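Local coordinates for protein type C neurotoxin (Clostridium botulinum, PDB 3PME) that probably binds gangliosides and other lipids of nerve-cell membranes, being the receptor-binding domain of a mosaic C/D botulinum neurotoxin, at residues K6-L10 against S21-V27; S72-S78 against T137-V143; I94-W100 against I112-R118; N289-F295 against G341-N347. All coordinates share one frame. Numbering follows the deposited sequence.

Contact 1: K6-L10 against S21-V27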
# COMPACT_ATOMS: atom_id res chain seq x y z
N LYS A 6 22.11 -11.70 -5.33
CA LYS A 6 21.35 -10.87 -6.26
C LYS A 6 22.09 -10.78 -7.59
O LYS A 6 23.23 -10.30 -7.64
CB LYS A 6 21.14 -9.48 -5.65
CG LYS A 6 20.00 -8.70 -6.26
CD LYS A 6 19.44 -7.67 -5.27
CE LYS A 6 20.53 -6.78 -4.71
NZ LYS A 6 19.98 -5.68 -3.86
N ILE A 7 21.46 -11.24 -8.67
CA ILE A 7 22.09 -11.17 -9.99
C ILE A 7 21.45 -10.10 -10.88
O ILE A 7 21.91 -9.84 -11.99
CB ILE A 7 22.15 -12.54 -10.70
CG1 ILE A 7 20.75 -13.12 -10.92
CG2 ILE A 7 23.01 -13.52 -9.91
CD1 ILE A 7 20.06 -12.57 -12.14
N LEU A 8 20.38 -9.48 -10.38
CA LEU A 8 19.77 -8.34 -11.05
C LEU A 8 19.04 -7.53 -10.01
O LEU A 8 18.32 -8.07 -9.19
CB LEU A 8 18.80 -8.79 -12.15
CG LEU A 8 18.06 -7.65 -12.86
CD1 LEU A 8 19.03 -6.82 -13.67
CD2 LEU A 8 16.96 -8.20 -13.76
N SER A 9 19.26 -6.22 -10.01
CA SER A 9 18.59 -5.34 -9.07
C SER A 9 18.34 -4.00 -9.75
O SER A 9 19.26 -3.18 -9.91
CB SER A 9 19.44 -5.16 -7.80
OG SER A 9 18.71 -4.49 -6.78
N LEU A 10 17.09 -3.77 -10.17
CA LEU A 10 16.76 -2.53 -10.85
C LEU A 10 16.52 -1.45 -9.80
O LEU A 10 15.58 -1.53 -9.01
CB LEU A 10 15.53 -2.69 -11.75
CG LEU A 10 15.63 -3.73 -12.86
CD1 LEU A 10 14.32 -3.76 -13.64
CD2 LEU A 10 16.82 -3.45 -13.78
N SER A 21 23.33 -4.60 -9.32
CA SER A 21 23.70 -5.89 -8.76
C SER A 21 25.21 -6.12 -8.79
O SER A 21 25.73 -6.95 -8.04
CB SER A 21 23.01 -7.02 -9.51
OG SER A 21 23.50 -7.14 -10.83
N GLY A 22 25.89 -5.40 -9.67
CA GLY A 22 27.31 -5.60 -9.88
C GLY A 22 27.57 -6.30 -11.20
O GLY A 22 28.70 -6.35 -11.68
N TYR A 23 26.51 -6.84 -11.80
CA TYR A 23 26.63 -7.56 -13.06
C TYR A 23 26.31 -6.69 -14.27
O TYR A 23 26.35 -7.16 -15.41
CB TYR A 23 25.75 -8.82 -13.06
CG TYR A 23 26.13 -9.82 -12.00
CD1 TYR A 23 27.12 -10.77 -12.24
CD2 TYR A 23 25.52 -9.80 -10.76
CE1 TYR A 23 27.48 -11.69 -11.27
CE2 TYR A 23 25.87 -10.72 -9.78
CZ TYR A 23 26.85 -11.65 -10.04
OH TYR A 23 27.20 -12.56 -9.06
N ASN A 24 26.00 -5.42 -14.02
CA ASN A 24 25.85 -4.43 -15.08
C ASN A 24 24.97 -4.82 -16.27
O ASN A 24 25.36 -4.65 -17.43
CB ASN A 24 27.23 -3.99 -15.58
CG ASN A 24 27.99 -3.17 -14.55
OD1 ASN A 24 28.96 -3.65 -13.96
ND2 ASN A 24 27.55 -1.94 -14.33
N ALA A 25 23.78 -5.33 -16.01
CA ALA A 25 22.86 -5.64 -17.10
C ALA A 25 22.57 -4.36 -17.87
O ALA A 25 22.58 -3.26 -17.31
CB ALA A 25 21.57 -6.24 -16.57
N GLU A 26 22.30 -4.50 -19.17
CA GLU A 26 21.82 -3.36 -19.94
C GLU A 26 20.34 -3.12 -19.65
O GLU A 26 19.54 -4.04 -19.70
CB GLU A 26 22.00 -3.60 -21.44
CG GLU A 26 21.36 -2.53 -22.29
CD GLU A 26 21.32 -2.88 -23.77
OE1 GLU A 26 21.82 -3.96 -24.15
OE2 GLU A 26 20.78 -2.06 -24.55
N VAL A 27 20.00 -1.87 -19.34
CA VAL A 27 18.62 -1.50 -19.07
C VAL A 27 18.23 -0.38 -20.02
O VAL A 27 18.70 0.75 -19.88
CB VAL A 27 18.44 -1.04 -17.62
CG1 VAL A 27 16.99 -0.63 -17.35
CG2 VAL A 27 18.88 -2.13 -16.65
O HOH W 1 24.80 -8.72 -6.00

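Contact 2: S72-S78 against T137-V143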
# COMPACT_ATOMS: atom_id res chain seq x y z
N SER A 72 11.76 -11.18 -6.84
CA SER A 72 10.95 -10.39 -5.92
C SER A 72 10.69 -8.99 -6.47
O SER A 72 11.51 -8.44 -7.19
CB SER A 72 11.60 -10.31 -4.54
OG SER A 72 12.77 -9.49 -4.57
N PHE A 73 9.53 -8.43 -6.14
CA PHE A 73 9.18 -7.07 -6.56
C PHE A 73 7.88 -6.72 -5.90
O PHE A 73 7.17 -7.61 -5.42
CB PHE A 73 8.99 -6.99 -8.08
CG PHE A 73 7.97 -7.97 -8.63
CD1 PHE A 73 8.35 -9.26 -8.98
CD2 PHE A 73 6.65 -7.60 -8.80
CE1 PHE A 73 7.43 -10.17 -9.47
CE2 PHE A 73 5.71 -8.50 -9.30
CZ PHE A 73 6.10 -9.80 -9.64
N TRP A 74 7.54 -5.43 -5.86
CA TRP A 74 6.21 -5.02 -5.43
C TRP A 74 5.44 -4.61 -6.67
O TRP A 74 6.02 -4.13 -7.64
CB TRP A 74 6.28 -3.82 -4.48
CG TRP A 74 7.09 -4.05 -3.26
CD1 TRP A 74 8.43 -4.29 -3.19
CD2 TRP A 74 6.61 -4.07 -1.91
NE1 TRP A 74 8.81 -4.45 -1.89
CE2 TRP A 74 7.72 -4.32 -1.08
CE3 TRP A 74 5.35 -3.88 -1.32
CZ2 TRP A 74 7.60 -4.41 0.31
CZ3 TRP A 74 5.24 -3.96 0.06
CH2 TRP A 74 6.36 -4.22 0.86
N ILE A 75 4.12 -4.76 -6.62
CA ILE A 75 3.28 -4.37 -7.74
C ILE A 75 2.01 -3.69 -7.23
O ILE A 75 1.54 -3.97 -6.11
CB ILE A 75 2.97 -5.60 -8.65
CG1 ILE A 75 2.36 -5.17 -9.99
CG2 ILE A 75 2.12 -6.64 -7.90
CD1 ILE A 75 2.41 -6.28 -11.05
N LYS A 76 1.47 -2.80 -8.05
CA LYS A 76 0.28 -2.02 -7.73
C LYS A 76 -0.49 -1.90 -9.04
O LYS A 76 0.03 -1.34 -10.01
CB LYS A 76 0.68 -0.64 -7.20
CG LYS A 76 -0.49 0.31 -6.96
CD LYS A 76 0.03 1.58 -6.29
CE LYS A 76 -1.10 2.61 -6.07
NZ LYS A 76 -1.50 3.24 -7.36
N ILE A 77 -1.70 -2.46 -9.09
CA ILE A 77 -2.45 -2.60 -10.33
C ILE A 77 -3.75 -1.79 -10.26
O ILE A 77 -4.55 -1.98 -9.37
CB ILE A 77 -2.74 -4.09 -10.65
CG1 ILE A 77 -1.44 -4.90 -10.62
CG2 ILE A 77 -3.39 -4.23 -12.02
CD1 ILE A 77 -1.66 -6.38 -10.40
N SER A 78 -3.93 -0.86 -11.20
CA SER A 78 -5.09 0.02 -11.15
C SER A 78 -6.42 -0.73 -11.11
O SER A 78 -6.52 -1.88 -11.54
CB SER A 78 -5.07 1.02 -12.31
OG SER A 78 -5.50 0.40 -13.53
N THR A 137 -6.72 -4.56 -4.84
CA THR A 137 -6.89 -3.72 -6.02
C THR A 137 -6.28 -2.33 -5.78
O THR A 137 -6.63 -1.65 -4.82
CB THR A 137 -8.37 -3.58 -6.41
OG1 THR A 137 -8.92 -4.87 -6.71
CG2 THR A 137 -8.50 -2.70 -7.64
N ASN A 138 -5.36 -1.94 -6.67
CA ASN A 138 -4.62 -0.68 -6.59
C ASN A 138 -3.80 -0.47 -5.32
O ASN A 138 -3.48 0.68 -4.96
CB ASN A 138 -5.53 0.54 -6.82
CG ASN A 138 -4.74 1.78 -7.20
OD1 ASN A 138 -3.83 1.70 -8.03
ND2 ASN A 138 -5.11 2.93 -6.62
N LYS A 139 -3.47 -1.55 -4.63
CA LYS A 139 -2.64 -1.48 -3.44
C LYS A 139 -1.30 -2.12 -3.74
O LYS A 139 -1.24 -3.13 -4.43
CB LYS A 139 -3.29 -2.21 -2.26
CG LYS A 139 -4.61 -1.61 -1.83
CD LYS A 139 -5.18 -2.31 -0.63
CE LYS A 139 -6.55 -1.73 -0.29
NZ LYS A 139 -7.28 -2.60 0.66
N TRP A 140 -0.22 -1.52 -3.25
CA TRP A 140 1.09 -2.17 -3.38
C TRP A 140 1.08 -3.48 -2.60
O TRP A 140 0.74 -3.49 -1.42
CB TRP A 140 2.17 -1.30 -2.76
CG TRP A 140 2.52 -0.05 -3.52
CD1 TRP A 140 2.10 1.23 -3.25
CD2 TRP A 140 3.39 0.04 -4.65
NE1 TRP A 140 2.67 2.11 -4.14
CE2 TRP A 140 3.47 1.40 -5.00
CE3 TRP A 140 4.12 -0.90 -5.38
CZ2 TRP A 140 4.24 1.85 -6.09
CZ3 TRP A 140 4.89 -0.45 -6.44
CH2 TRP A 140 4.94 0.90 -6.78
N PHE A 141 1.48 -4.57 -3.25
CA PHE A 141 1.77 -5.80 -2.51
C PHE A 141 3.09 -6.40 -2.97
O PHE A 141 3.53 -6.16 -4.10
CB PHE A 141 0.61 -6.81 -2.53
CG PHE A 141 0.21 -7.29 -3.90
CD1 PHE A 141 -0.71 -6.59 -4.66
CD2 PHE A 141 0.68 -8.51 -4.39
CE1 PHE A 141 -1.11 -7.05 -5.91
CE2 PHE A 141 0.28 -8.99 -5.64
CZ PHE A 141 -0.62 -8.26 -6.40
N PHE A 142 3.73 -7.13 -2.07
CA PHE A 142 5.06 -7.69 -2.30
C PHE A 142 4.96 -9.13 -2.82
O PHE A 142 4.34 -10.00 -2.19
CB PHE A 142 5.87 -7.64 -1.01
CG PHE A 142 7.27 -8.20 -1.13
CD1 PHE A 142 8.15 -7.68 -2.07
CD2 PHE A 142 7.69 -9.22 -0.29
CE1 PHE A 142 9.44 -8.19 -2.19
CE2 PHE A 142 8.97 -9.73 -0.40
CZ PHE A 142 9.85 -9.21 -1.34
N VAL A 143 5.57 -9.36 -3.97
CA VAL A 143 5.54 -10.68 -4.60
C VAL A 143 6.92 -11.32 -4.51
O VAL A 143 7.94 -10.65 -4.67
CB VAL A 143 5.14 -10.57 -6.09
CG1 VAL A 143 5.22 -11.94 -6.79
CG2 VAL A 143 3.74 -9.97 -6.22
O HOH W 2 -2.49 -3.92 -6.74

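Contact 3: I94-W100 against I112-R118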
# COMPACT_ATOMS: atom_id res chain seq x y z
N ILE A 94 9.98 -15.04 -22.37
CA ILE A 94 9.77 -16.21 -23.22
C ILE A 94 10.32 -15.92 -24.61
O ILE A 94 9.94 -14.95 -25.25
CB ILE A 94 8.28 -16.51 -23.40
CG1 ILE A 94 7.62 -16.80 -22.06
CG2 ILE A 94 8.08 -17.70 -24.37
CD1 ILE A 94 8.11 -18.03 -21.42
N LYS A 95 11.22 -16.79 -25.07
CA LYS A 95 11.74 -16.72 -26.43
C LYS A 95 11.81 -18.14 -26.96
O LYS A 95 12.19 -19.05 -26.23
CB LYS A 95 13.13 -16.10 -26.45
CG LYS A 95 13.12 -14.60 -26.18
CD LYS A 95 12.21 -13.88 -27.16
CE LYS A 95 12.05 -12.41 -26.79
NZ LYS A 95 11.30 -12.22 -25.51
N GLN A 96 11.44 -18.34 -28.22
CA GLN A 96 11.56 -19.65 -28.83
C GLN A 96 10.82 -20.72 -28.03
O GLN A 96 11.35 -21.81 -27.79
CB GLN A 96 13.03 -20.04 -28.95
CG GLN A 96 13.91 -18.90 -29.45
CD GLN A 96 13.39 -18.32 -30.74
OE1 GLN A 96 13.20 -17.10 -30.86
NE2 GLN A 96 13.13 -19.19 -31.71
N ASN A 97 9.60 -20.40 -27.60
CA ASN A 97 8.71 -21.36 -26.96
C ASN A 97 8.91 -21.56 -25.46
O ASN A 97 8.11 -22.23 -24.81
CB ASN A 97 8.78 -22.73 -27.64
CG ASN A 97 8.52 -22.66 -29.13
OD1 ASN A 97 7.80 -21.78 -29.61
ND2 ASN A 97 9.11 -23.59 -29.87
N SER A 98 9.98 -21.00 -24.90
CA SER A 98 10.37 -21.38 -23.54
C SER A 98 10.89 -20.18 -22.72
O SER A 98 11.44 -19.23 -23.26
CB SER A 98 11.40 -22.52 -23.60
OG SER A 98 11.69 -23.06 -22.33
N GLY A 99 10.69 -20.24 -21.41
CA GLY A 99 11.18 -19.23 -20.49
C GLY A 99 10.14 -18.98 -19.41
O GLY A 99 9.44 -19.89 -18.99
N TRP A 100 10.04 -17.74 -18.96
CA TRP A 100 9.05 -17.40 -17.94
C TRP A 100 8.37 -16.09 -18.28
O TRP A 100 8.91 -15.29 -19.06
CB TRP A 100 9.69 -17.30 -16.56
CG TRP A 100 10.83 -16.30 -16.46
CD1 TRP A 100 12.15 -16.53 -16.73
CD2 TRP A 100 10.73 -14.92 -16.08
NE1 TRP A 100 12.87 -15.37 -16.54
CE2 TRP A 100 12.02 -14.38 -16.13
CE3 TRP A 100 9.66 -14.10 -15.69
CZ2 TRP A 100 12.29 -13.04 -15.81
CZ3 TRP A 100 9.92 -12.78 -15.37
CH2 TRP A 100 11.23 -12.26 -15.43
N ILE A 112 4.27 -17.81 -14.97
CA ILE A 112 4.27 -18.94 -15.89
C ILE A 112 5.69 -19.36 -16.20
O ILE A 112 6.55 -18.51 -16.45
CB ILE A 112 3.58 -18.53 -17.21
CG1 ILE A 112 2.08 -18.28 -16.97
CG2 ILE A 112 3.80 -19.59 -18.30
CD1 ILE A 112 1.24 -19.52 -17.09
N LEU A 113 5.94 -20.67 -16.16
CA LEU A 113 7.22 -21.25 -16.54
C LEU A 113 6.94 -22.26 -17.64
O LEU A 113 6.10 -23.14 -17.47
CB LEU A 113 7.88 -21.96 -15.36
CG LEU A 113 9.30 -22.49 -15.62
CD1 LEU A 113 10.27 -21.33 -15.83
CD2 LEU A 113 9.80 -23.37 -14.46
N GLN A 114 7.64 -22.12 -18.77
CA GLN A 114 7.29 -22.89 -19.96
C GLN A 114 8.50 -23.60 -20.55
O GLN A 114 9.55 -22.99 -20.77
CB GLN A 114 6.65 -21.97 -20.99
CG GLN A 114 6.20 -22.64 -22.25
CD GLN A 114 5.24 -21.76 -23.01
OE1 GLN A 114 4.15 -21.45 -22.52
NE2 GLN A 114 5.64 -21.33 -24.20
N ASP A 115 8.34 -24.90 -20.80
CA ASP A 115 9.44 -25.71 -21.33
C ASP A 115 9.54 -25.69 -22.86
O ASP A 115 8.75 -25.02 -23.55
CB ASP A 115 9.40 -27.15 -20.77
CG ASP A 115 8.29 -28.03 -21.37
OD1 ASP A 115 7.72 -27.73 -22.44
OD2 ASP A 115 8.02 -29.10 -20.77
N ILE A 116 10.51 -26.43 -23.38
CA ILE A 116 10.80 -26.35 -24.81
C ILE A 116 9.76 -27.03 -25.70
O ILE A 116 9.81 -26.91 -26.93
CB ILE A 116 12.24 -26.83 -25.11
CG1 ILE A 116 12.54 -28.17 -24.43
CG2 ILE A 116 13.25 -25.79 -24.64
CD1 ILE A 116 11.85 -29.37 -25.07
N ASN A 117 8.81 -27.73 -25.08
CA ASN A 117 7.67 -28.29 -25.81
C ASN A 117 6.41 -27.44 -25.67
O ASN A 117 5.32 -27.87 -26.03
CB ASN A 117 7.40 -29.72 -25.34
CG ASN A 117 8.51 -30.67 -25.71
OD1 ASN A 117 8.95 -31.48 -24.90
ND2 ASN A 117 9.00 -30.55 -26.94
N ARG A 118 6.57 -26.24 -25.11
CA ARG A 118 5.45 -25.34 -24.88
C ARG A 118 4.50 -25.81 -23.78
O ARG A 118 3.41 -25.25 -23.62
CB ARG A 118 4.70 -25.06 -26.18
CG ARG A 118 5.55 -24.34 -27.22
CD ARG A 118 4.76 -24.00 -28.47
NE ARG A 118 5.22 -22.74 -29.05
CZ ARG A 118 4.86 -21.54 -28.61
NH1 ARG A 118 4.05 -21.43 -27.57
NH2 ARG A 118 5.33 -20.44 -29.19

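Contact 4: N289-F295 against G341-N347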
# COMPACT_ATOMS: atom_id res chain seq x y z
N ASN A 289 6.78 7.38 11.24
CA ASN A 289 6.45 6.77 12.50
C ASN A 289 6.87 7.62 13.71
O ASN A 289 8.06 7.95 13.86
CB ASN A 289 7.11 5.39 12.53
CG ASN A 289 6.79 4.62 13.78
OD1 ASN A 289 5.63 4.48 14.17
ND2 ASN A 289 7.84 4.11 14.43
N GLY A 290 5.91 7.99 14.54
CA GLY A 290 6.16 8.81 15.71
C GLY A 290 6.06 10.33 15.52
O GLY A 290 6.21 11.08 16.49
N ASP A 291 5.83 10.78 14.30
CA ASP A 291 5.74 12.22 14.04
C ASP A 291 4.58 12.84 14.82
O ASP A 291 3.52 12.22 14.97
CB ASP A 291 5.56 12.51 12.55
CG ASP A 291 6.87 12.57 11.78
OD1 ASP A 291 7.95 12.54 12.43
OD2 ASP A 291 6.83 12.68 10.54
N ASP A 292 4.78 14.07 15.30
CA ASP A 292 3.73 14.87 15.94
C ASP A 292 3.02 15.66 14.84
O ASP A 292 3.66 16.39 14.08
CB ASP A 292 4.32 15.86 16.95
CG ASP A 292 4.49 15.25 18.35
OD1 ASP A 292 4.30 14.03 18.52
OD2 ASP A 292 4.80 16.01 19.28
N ILE A 293 1.70 15.55 14.81
CA ILE A 293 0.92 16.06 13.69
C ILE A 293 -0.35 16.76 14.17
O ILE A 293 -0.75 16.61 15.33
CB ILE A 293 0.51 14.91 12.74
CG1 ILE A 293 -0.43 13.95 13.46
CG2 ILE A 293 1.74 14.18 12.28
CD1 ILE A 293 -1.01 12.86 12.55
N MET A 294 -0.94 17.56 13.28
CA MET A 294 -2.25 18.13 13.51
C MET A 294 -3.11 17.79 12.30
O MET A 294 -2.59 17.56 11.22
CB MET A 294 -2.14 19.65 13.69
CG MET A 294 -1.33 20.01 14.92
SD MET A 294 -0.83 21.73 14.96
CE MET A 294 0.32 21.80 13.58
N PHE A 295 -4.43 17.76 12.48
CA PHE A 295 -5.34 17.50 11.38
C PHE A 295 -6.12 18.76 11.06
O PHE A 295 -6.69 19.37 11.97
CB PHE A 295 -6.35 16.40 11.76
CG PHE A 295 -5.72 15.07 12.07
CD1 PHE A 295 -5.39 14.19 11.06
CD2 PHE A 295 -5.47 14.71 13.39
CE1 PHE A 295 -4.80 12.97 11.34
CE2 PHE A 295 -4.89 13.48 13.69
CZ PHE A 295 -4.56 12.60 12.66
N GLY A 341 -4.61 19.88 20.20
CA GLY A 341 -4.78 19.41 18.83
C GLY A 341 -3.55 18.75 18.23
O GLY A 341 -3.45 18.59 17.02
N ILE A 342 -2.59 18.39 19.08
CA ILE A 342 -1.40 17.70 18.59
C ILE A 342 -1.51 16.22 18.91
O ILE A 342 -1.85 15.84 20.04
CB ILE A 342 -0.12 18.32 19.17
CG1 ILE A 342 0.04 19.74 18.62
CG2 ILE A 342 1.09 17.48 18.81
CD1 ILE A 342 1.14 20.56 19.27
N PHE A 343 -1.24 15.40 17.90
CA PHE A 343 -1.34 13.96 17.99
C PHE A 343 -0.03 13.33 17.53
O PHE A 343 0.80 13.99 16.90
CB PHE A 343 -2.51 13.47 17.11
CG PHE A 343 -3.84 14.01 17.53
CD1 PHE A 343 -4.62 13.34 18.47
CD2 PHE A 343 -4.31 15.21 17.02
CE1 PHE A 343 -5.85 13.85 18.88
CE2 PHE A 343 -5.54 15.73 17.41
CZ PHE A 343 -6.31 15.05 18.34
N SER A 344 0.15 12.05 17.85
CA SER A 344 1.29 11.31 17.36
C SER A 344 0.75 10.18 16.50
O SER A 344 -0.26 9.57 16.83
CB SER A 344 2.07 10.72 18.53
OG SER A 344 3.30 10.19 18.08
N ILE A 345 1.42 9.90 15.39
CA ILE A 345 0.96 8.82 14.52
C ILE A 345 2.01 7.71 14.41
O ILE A 345 3.20 7.98 14.22
CB ILE A 345 0.56 9.38 13.14
CG1 ILE A 345 -0.04 8.28 12.26
CG2 ILE A 345 1.75 10.06 12.46
CD1 ILE A 345 -0.69 8.81 10.98
N LYS A 346 1.56 6.47 14.55
CA LYS A 346 2.48 5.35 14.60
C LYS A 346 2.01 4.17 13.78
O LYS A 346 0.82 3.90 13.66
CB LYS A 346 2.70 4.91 16.05
CG LYS A 346 3.44 5.94 16.89
CD LYS A 346 3.83 5.39 18.26
CE LYS A 346 4.68 6.40 19.03
NZ LYS A 346 5.25 5.81 20.28
N ASN A 347 2.96 3.45 13.20
CA ASN A 347 2.63 2.19 12.58
C ASN A 347 2.31 1.17 13.67
O ASN A 347 2.75 1.30 14.82
CB ASN A 347 3.76 1.73 11.65
CG ASN A 347 3.73 2.44 10.29
OD1 ASN A 347 2.66 2.83 9.80
ND2 ASN A 347 4.90 2.59 9.68
O HOH W 3 6.03 9.91 19.11
O HOH W 4 -5.17 18.78 14.96

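Contact 1: K6-L10 against S21-V27
In the lectin-like jelly roll of the N-terminal receptor-binding half, the chain leaves one sheet of the beta sandwich and enters another here, and the loop Ser21-Ala25 makes the crossing. Ser21 loses more surface to the contact than any other residue. Its CB packs on the backbone at Lys6 O (3.8 Å) and Leu8 N (3.7 Å), while OG accepts from Tyr23 N (3.2 Å), an ST turn, and also bonds to Asp19. Ile7, at the classic beta bulge that Ile7 and Leu8 form opposite Ile200, meets Tyr23: Ile7 CG2 lies 4.0 Å from Tyr23 CE2, and the tyrosine turns its ring edge to the Lys6 carbonyl. Farther in, two apolar pairs fill the space between the segments, Leu8 CD1 to Ala25 CB at 3.9 Å and, strand to strand, Leu10 CD2 to Val27 CG2 at 3.8 Å, with Val54 of strand 51-55 beside Leu8 and Ala25. No direct hydrogen bond links the two segments; instead water 1 bridges them, 2.8 Å from Lys6 O and 2.9 Å from Ser21 O.

Contact 2: S72-S78 against T137-V143
Lys76 NZ donates to Asn138 OD1 (2.9 Å) and also forms a salt bridge with Asp409, which accepts from Asn138 ND2 as well. Beside this polar cluster runs an antiparallel ladder. Phe73 and Val143 exchange two bonds (Phe73 N to Val143 O 3.1 Å, Val143 N to Phe73 O 2.8 Å), as do Ile75 and Phe141 (both N to O distances 2.9 Å). From Trp140 back toward Asn138 the regular ladder ends: water 2 bridges Ile77 N (2.9 Å) and Lys139 O (2.7 Å), and Asn138 N makes a weak bond to Ile77 O (2.8 Å). Trp74 and Phe142, a non-hydrogen-bonded pair, pack on one face, Phe142 CB sitting 3.6 Å above the centroid of the Trp74 six-membered ring; helix 207-218 adjoins them. The other face carries Phe73, Ile75, Phe141 and Val143, with Ile75 CG2 over the Phe141 ring. Lys76 lays CD 3.6 Å from the centroid of the Trp140 five-membered ring. The lysine thus buries its aliphatic chain on an indole and has its charge met by Asp409, joining this lectin-like sheet to the C-terminal half.

Contact 3: I94-W100 against I112-R118
Two neighbouring turns at one tip of the lectin-like domain meet here, a type I' turn Lys95-Ser98 and a type I turn Asp115-Arg118, each at the end of a beta-hairpin strand. Behind them Gly99 and Gln114 form an antiparallel hydrogen-bonded pair (Gly99 N to Gln114 O 3.0 Å, Gln114 N to Gly99 O 2.9 Å). Gln114 O also accepts from Ser98 OG (2.6 Å), and Gln114 NE2 reaches back to Asn97 O (2.7 Å), so one glutamine holds three successive residues. Gly99 sits where the chain turns a corner; with phi/psi of 141/-146° a CB would clash with the preceding carbonyl and crowd Ile94 CA. At the exposed end Arg118 NE makes a weak bond to Asn97 OD1 (2.8 Å), the guanidinium lying with one face over Asn97 CB. Asp115 OD2 bonds to Asp171 N, while its OD1 accepts from Asn117 N (2.9 Å), forming an Asx turn within the type I turn. The whole is a pair of tight turns at strand ends of an antiparallel sheet in the lectin-like fold.

Contact 4: N289-F295 against G341-N347
This is an antiparallel strand pairing in the C-terminal receptor-binding half, where strand 292-299 and the loop before it run along strand 343-347. Ile293 and Phe343 form the hydrogen-bonded pair, Ile293 N to Phe343 O at 2.8 Å and Phe343 N to Ile293 O at 2.9 Å. The pairing extends back into the loop that precedes the strand: Ile345 N donates to Asp291 O (3.2 Å), Gly290 N to Ile345 O (2.7 Å), and Asn347 N to the side-chain Asn289 OD1 (3.0 Å). Gly290, with phi/psi of 90/-4°, takes a conformation in which a CB would jam against the carbonyl before it. These strands belong to the beta-trefoil, and their short axes cross at 111°, so the pair splays: near Met294 the direct bonds give way to water 4, which accepts from Phe295 N (2.8 Å) and lies 2.7 Å from Gly341 O. Toward the interior, Ile293 CD1 packs on Ile345 CB (3.9 Å) and Phe295 CE2 on Phe343 CD2 (3.8 Å), with Ile275 and Ile358 from adjoining strands around them. On the outer face Asp292 pairs with Ser344 without a backbone hydrogen bond, and water 3 bridges Gly290 O and Ser344 OG, each at 2.9 Å.

Overall arrangement
From the N terminus, contact 1 closes first, a short loop of ten residues that carries the chain from the large sheet of the lectin-like domain to the three-stranded sheet 26-30, 51-55 and 178-181. Contact 2 then closes a much longer excursion, from 72-78 to 137-143, in the same large sheet. Contact 3 lies wholly within that excursion, closing its own 11-residue loop at a tip of the domain, with its centre about 25 Å from that of contact 2. Contact 4 follows in series, in the trefoil half, its centre about 51 Å from that of contact 3 on the opposite side of the chain's centre. None of the four cross; contact 2, nearest the middle, lies beside the junction of the two halves.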